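Local coordinates for putative decarboxylase involved in desferrioxamine biosynthesis (PDB 5O5C), which is a pyridoxal 5'-phosphate-dependent group II decarboxylase that probably decarboxylates lysine for desferrioxamine biosynthesis in the fire blight pathogen, at residues I144-I149 / G161-F166; M295-A300 / A316-A321. One frame throughout, in Å; residues are numbered along the deposited sequence.

Contact 1 of 2, residues I144-I149 / G161-F166; sequences IEQKVI and GADGIF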
loop_
_atom_site.group_PDB
_atom_site.type_symbol
_atom_site.label_atom_id
_atom_site.label_comp_id
_atom_site.label_asym_id
_atom_site.label_seq_id
_atom_site.Cartn_x
_atom_site.Cartn_y
_atom_site.Cartn_z
ATOM N N ILE B 144 -17.740 -4.998 4.950
ATOM C CA ILE B 144 -17.261 -4.096 6.007
ATOM C C ILE B 144 -16.597 -2.856 5.413
ATOM O O ILE B 144 -16.966 -1.717 5.753
ATOM C CB ILE B 144 -16.319 -4.770 7.021
ATOM C CG1 ILE B 144 -17.097 -5.636 7.998
ATOM C CG2 ILE B 144 -15.514 -3.748 7.799
ATOM C CD1 ILE B 144 -16.216 -6.656 8.688
ATOM N N GLU B 145 -15.678 -3.048 4.474
ATOM C CA GLU B 145 -15.029 -1.874 3.880
ATOM C C GLU B 145 -16.097 -0.888 3.312
ATOM O O GLU B 145 -15.975 0.351 3.457
ATOM C CB GLU B 145 -14.011 -2.255 2.807
ATOM C CG GLU B 145 -13.545 -1.041 1.985
ATOM C CD GLU B 145 -12.264 -1.251 1.215
ATOM O OE1 GLU B 145 -11.485 -2.154 1.658
ATOM O OE2 GLU B 145 -12.074 -0.550 0.151
ATOM N N GLN B 146 -17.093 -1.449 2.627
ATOM C CA GLN B 146 -18.114 -0.632 2.007
ATOM C C GLN B 146 -18.862 0.203 3.029
ATOM O O GLN B 146 -19.119 1.368 2.781
ATOM C CB GLN B 146 -19.113 -1.446 1.204
ATOM C CG GLN B 146 -19.948 -0.545 0.296
ATOM C CD GLN B 146 -19.163 0.106 -0.827
ATOM O OE1 GLN B 146 -18.481 -0.577 -1.595
ATOM N NE2 GLN B 146 -19.287 1.434 -0.962
ATOM N N LYS B 147 -19.169 -0.417 4.159
ATOM C CA LYS B 147 -19.702 0.259 5.361
ATOM C C LYS B 147 -18.836 1.403 5.838
ATOM O O LYS B 147 -19.289 2.530 5.982
ATOM C CB LYS B 147 -19.891 -0.762 6.512
ATOM C CG LYS B 147 -21.085 -0.496 7.388
ATOM C CD LYS B 147 -22.326 -1.203 6.868
ATOM C CE LYS B 147 -23.565 -0.676 7.565
ATOM N NZ LYS B 147 -24.812 -1.273 7.013
ATOM N N VAL B 148 -17.559 1.149 6.073
ATOM C CA VAL B 148 -16.697 2.260 6.448
ATOM C C VAL B 148 -16.640 3.395 5.443
ATOM O O VAL B 148 -16.629 4.550 5.830
ATOM C CB VAL B 148 -15.261 1.853 6.824
ATOM C CG1 VAL B 148 -14.510 3.066 7.312
ATOM C CG2 VAL B 148 -15.278 0.840 7.942
ATOM N N ILE B 149 -16.521 3.045 4.166
ATOM C CA ILE B 149 -16.561 3.976 3.084
ATOM C C ILE B 149 -17.829 4.819 3.053
ATOM O O ILE B 149 -17.751 6.060 2.964
ATOM C CB ILE B 149 -16.400 3.222 1.744
ATOM C CG1 ILE B 149 -14.939 2.901 1.569
ATOM C CG2 ILE B 149 -16.851 4.059 0.564
ATOM C CD1 ILE B 149 -14.690 2.084 0.360
ATOM N N GLY B 161 -24.981 9.096 -5.551
ATOM C CA GLY B 161 -24.140 8.108 -6.305
ATOM C C GLY B 161 -22.620 8.096 -6.097
ATOM O O GLY B 161 -21.839 7.671 -6.999
ATOM N N ALA B 162 -22.176 8.573 -4.942
ATOM C CA ALA B 162 -20.767 8.587 -4.576
ATOM C C ALA B 162 -20.244 7.249 -4.089
ATOM O O ALA B 162 -21.015 6.354 -3.644
ATOM C CB ALA B 162 -20.502 9.666 -3.549
ATOM N N ASP B 163 -18.921 7.121 -4.133
ATOM C CA ASP B 163 -18.250 5.895 -3.681
ATOM C C ASP B 163 -16.775 6.131 -3.352
ATOM O O ASP B 163 -16.226 7.224 -3.596
ATOM C CB ASP B 163 -18.368 4.851 -4.778
ATOM C CG ASP B 163 -18.231 3.408 -4.281
ATOM O OD1 ASP B 163 -17.914 3.123 -3.113
ATOM O OD2 ASP B 163 -18.428 2.525 -5.122
ATOM N N GLY B 164 -16.116 5.106 -2.829
ATOM C CA GLY B 164 -14.654 5.194 -2.610
ATOM C C GLY B 164 -13.959 3.887 -2.385
ATOM O O GLY B 164 -14.561 2.834 -2.481
ATOM N N ILE B 165 -12.684 3.959 -2.043
ATOM C CA ILE B 165 -11.874 2.777 -1.924
ATOM C C ILE B 165 -10.736 3.032 -0.929
ATOM O O ILE B 165 -10.299 4.148 -0.753
ATOM C CB ILE B 165 -11.373 2.385 -3.324
ATOM C CG1 ILE B 165 -10.454 1.194 -3.271
ATOM C CG2 ILE B 165 -10.677 3.534 -4.006
ATOM C CD1 ILE B 165 -11.169 -0.099 -3.118
ATOM N N PHE B 166 -10.291 1.988 -0.250
ATOM C CA PHE B 166 -9.141 2.117 0.591
ATOM C C PHE B 166 -7.887 1.905 -0.291
ATOM O O PHE B 166 -7.807 0.970 -1.108
ATOM C CB PHE B 166 -9.208 1.155 1.745
ATOM C CG PHE B 166 -9.962 1.665 2.945
ATOM C CD1 PHE B 166 -11.342 1.551 3.026
ATOM C CD2 PHE B 166 -9.273 2.186 4.054
ATOM C CE1 PHE B 166 -12.041 2.021 4.136
ATOM C CE2 PHE B 166 -9.966 2.650 5.178
ATOM C CZ PHE B 166 -11.341 2.552 5.226
#
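Glu145 reaches from helix 144-149 to the backbone of Phe166: its chain, CG anti to the backbone N (chi1 168°) and extended beyond, brings OE2 to 3.1 Å from Phe166 N. The N-H meets OE2 from above the carboxylate plane, while Arg381 salt-bridges the same oxygen, which would offset the charge of this buried carboxylate. Glu145 runs past the Phe166 ring in the opposite direction, CD obliquely 3.5 Å from Phe166 CD1. Residues 163-166 belong to strand 163-167, within this chain an edge strand of the large mixed sheet of the fold type I PLP enzymes, and the helix packs against it with their directions 120° apart. Val148 meets the ring at its edge, CG1 3.8 Å from Phe166 CZ in the ring plane, and Ile149 obliquely, CG1 4.0 Å from Phe166 CE1. Gln146 starts away from the strand, but its bend at chi2 (68°) returns NE2 to Asp163 OD1 in a nearly straight bond of 3.1 Å that lies in the amide plane. Gly164 N reaches Asp163 OD1 from the opposite face of the carboxylate, at 2.7 Å, and Lys375 adds a salt bridge.

Contact 2 of 2, residues M295-A300 / A316-A321; sequences MHVDAA and AGIEKA. With PLP (pyridoxal-5'-phosphate), chain H.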
loop_
_atom_site.group_PDB
_atom_site.type_symbol
_atom_site.label_atom_id
_atom_site.label_comp_id
_atom_site.label_asym_id
_atom_site.label_seq_id
_atom_site.Cartn_x
_atom_site.Cartn_y
_atom_site.Cartn_z
ATOM N N MET B 295 -12.730 19.365 -9.142
ATOM C CA MET B 295 -12.304 19.764 -7.813
ATOM C C MET B 295 -11.904 18.559 -6.988
ATOM O O MET B 295 -12.710 17.653 -6.684
ATOM C CB MET B 295 -13.356 20.562 -7.072
ATOM C CG MET B 295 -12.787 21.405 -5.944
ATOM S SD MET B 295 -14.085 21.959 -4.829
ATOM C CE MET B 295 -13.144 22.723 -3.524
ATOM N N HIS B 296 -10.637 18.546 -6.621
ATOM C CA HIS B 296 -10.161 17.541 -5.719
ATOM C C HIS B 296 -9.852 18.182 -4.373
ATOM O O HIS B 296 -9.127 19.180 -4.289
ATOM C CB HIS B 296 -8.944 16.869 -6.296
ATOM C CG HIS B 296 -8.255 15.994 -5.322
ATOM N ND1 HIS B 296 -8.897 14.937 -4.727
ATOM C CD2 HIS B 296 -7.006 16.034 -4.798
ATOM C CE1 HIS B 296 -8.048 14.311 -3.950
ATOM N NE2 HIS B 296 -6.908 14.984 -3.927
ATOM N N VAL B 297 -10.437 17.644 -3.316
ATOM C CA VAL B 297 -10.080 18.103 -1.969
ATOM C C VAL B 297 -9.066 17.153 -1.360
ATOM O O VAL B 297 -9.367 15.974 -1.192
ATOM C CB VAL B 297 -11.325 18.289 -1.099
ATOM C CG1 VAL B 297 -10.977 18.493 0.360
ATOM C CG2 VAL B 297 -12.060 19.493 -1.604
ATOM N N ASP B 298 -7.852 17.634 -1.098
ATOM C CA ASP B 298 -6.846 16.847 -0.356
ATOM C C ASP B 298 -7.063 17.077 1.122
ATOM O O ASP B 298 -6.688 18.109 1.658
ATOM C CB ASP B 298 -5.441 17.157 -0.823
ATOM C CG ASP B 298 -4.380 16.302 -0.174
ATOM O OD1 ASP B 298 -4.641 15.561 0.790
ATOM O OD2 ASP B 298 -3.245 16.396 -0.594
ATOM N N ALA B 299 -7.660 16.095 1.780
ATOM C CA ALA B 299 -8.009 16.200 3.192
ATOM C C ALA B 299 -7.195 15.249 4.092
ATOM O O ALA B 299 -7.644 14.794 5.136
ATOM C CB ALA B 299 -9.488 15.984 3.357
ATOM N N ALA B 300 -5.979 14.946 3.688
ATOM C CA ALA B 300 -5.298 13.832 4.271
ATOM C C ALA B 300 -5.144 14.073 5.762
ATOM O O ALA B 300 -5.344 13.164 6.595
ATOM C CB ALA B 300 -3.947 13.618 3.582
ATOM N N ALA B 316 -16.714 22.922 5.644
ATOM C CA ALA B 316 -17.827 23.228 4.691
ATOM C C ALA B 316 -17.341 23.702 3.312
ATOM O O ALA B 316 -16.446 24.546 3.176
ATOM C CB ALA B 316 -18.827 24.202 5.308
ATOM N N GLY B 317 -17.915 23.105 2.272
ATOM C CA GLY B 317 -17.428 23.242 0.925
ATOM C C GLY B 317 -16.744 21.958 0.423
ATOM O O GLY B 317 -16.564 21.806 -0.774
ATOM N N ILE B 318 -16.369 21.048 1.340
ATOM C CA ILE B 318 -15.843 19.721 1.002
ATOM C C ILE B 318 -16.928 18.872 0.315
ATOM O O ILE B 318 -16.632 18.046 -0.551
ATOM C CB ILE B 318 -15.324 18.991 2.270
ATOM C CG1 ILE B 318 -14.460 17.808 1.884
ATOM C CG2 ILE B 318 -16.485 18.569 3.211
ATOM C CD1 ILE B 318 -13.574 17.328 3.009
ATOM N N GLU B 319 -18.194 19.123 0.656
ATOM C CA GLU B 319 -19.310 18.379 0.065
ATOM C C GLU B 319 -19.493 18.656 -1.417
ATOM O O GLU B 319 -20.246 17.940 -2.069
ATOM C CB GLU B 319 -20.666 18.588 0.794
ATOM C CG GLU B 319 -21.336 19.928 0.528
ATOM C CD GLU B 319 -20.630 21.062 1.224
ATOM O OE1 GLU B 319 -19.812 20.800 2.149
ATOM O OE2 GLU B 319 -20.819 22.216 0.861
ATOM N N LYS B 320 -18.834 19.691 -1.920
ATOM C CA LYS B 320 -18.897 20.082 -3.308
ATOM C C LYS B 320 -17.828 19.373 -4.196
ATOM O O LYS B 320 -17.982 19.285 -5.380
ATOM C CB LYS B 320 -18.814 21.611 -3.409
ATOM C CG LYS B 320 -19.936 22.366 -2.671
ATOM C CD LYS B 320 -19.698 23.888 -2.779
ATOM C CE LYS B 320 -20.903 24.694 -2.339
ATOM N NZ LYS B 320 -20.484 26.071 -1.942
ATOM N N ALA B 321 -16.795 18.817 -3.600
ATOM C CA ALA B 321 -15.668 18.199 -4.334
ATOM C C ALA B 321 -16.080 17.153 -5.406
ATOM O O ALA B 321 -17.098 16.532 -5.306
ATOM C CB ALA B 321 -14.730 17.569 -3.326
HETATM N N1 PLP H . -1.766 15.086 1.351
HETATM C C2 PLP H . -1.532 15.798 2.473
HETATM C C2A PLP H . -2.298 17.056 2.753
HETATM C C3 PLP H . -0.523 15.308 3.424
HETATM O O3 PLP H . -0.238 15.988 4.583
HETATM C C4 PLP H . 0.155 14.041 3.058
HETATM C C4A PLP H . 1.239 13.484 3.896
HETATM C C5 PLP H . -0.189 13.362 1.807
HETATM C C6 PLP H . -1.136 13.954 0.995
HETATM C C5A PLP H . 0.515 12.079 1.428
HETATM O O4P PLP H . -0.017 11.113 2.349
HETATM P P PLP H . 0.511 9.605 2.587
HETATM O O1P PLP H . 1.803 9.774 3.322
HETATM O O2P PLP H . -0.532 8.997 3.489
HETATM O O3P PLP H . 0.669 8.890 1.292
#
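Met295 and Ala321 bring the two backbones closest, CA atoms 5.1 Å apart, where strand 295-299 passes the loop with its short 3-10 turn 318-320; no hydrogen bond joins the segments. The strand lies inside the large sheet of the fold type I PLP enzymes, and the loop leads from it to its parallel neighbour, strand 323-327. The extended chain of Met295, CG anti to the backbone N, brings SD 4.1 Å from Ala321 CA. Val297 divides its two methyls: CG1, anti to the backbone N (chi1 169°), meets Ile318 CG1 at 3.9 Å with the side chains crossing at about a right angle, whereas CG2 touches Ala321 CB at 3.7 Å. Ile318 CD1 ends 4.3 Å from Ala299 CB, and the side chain also packs on Val324 and Leu281. Gly317 enters the turn at phi 107°, where a CB would jam against the preceding carbonyl O. On the other side of the strand is the cofactor. Asp298 OD1 accepts from Ala300 N in an Asx turn, and Asn174 ND2 bonds OD2. An aspartate facing the pyridine nitrogen is a hallmark of this fold type; here Asp298 OD2 comes within 2.8 Å of PLP N1.

Both contacts reach the same seven-stranded sheet: contact 1 at strand 163-167, an edge strand within this chain, contact 2 at strand 294-299, with strands 339-343 and 323-327 between them. Their centres lie about 17 Å apart and their nearest atoms about 8 Å, without touching. Contact 2 holds cofactor-pocket residues. Contact 1 stays back, the Phe166 side chain about 11 Å from the bound PLP and about 8 Å from the side chain of His329, whose NE2 bonds the cofactor. The Arg381 that pairs with Glu145 is next to Thr380 of the same chain; the PLP beside contact 2 is bonded by Thr380 of the second subunit, so by symmetry this chain's Thr380 probably serves the other site.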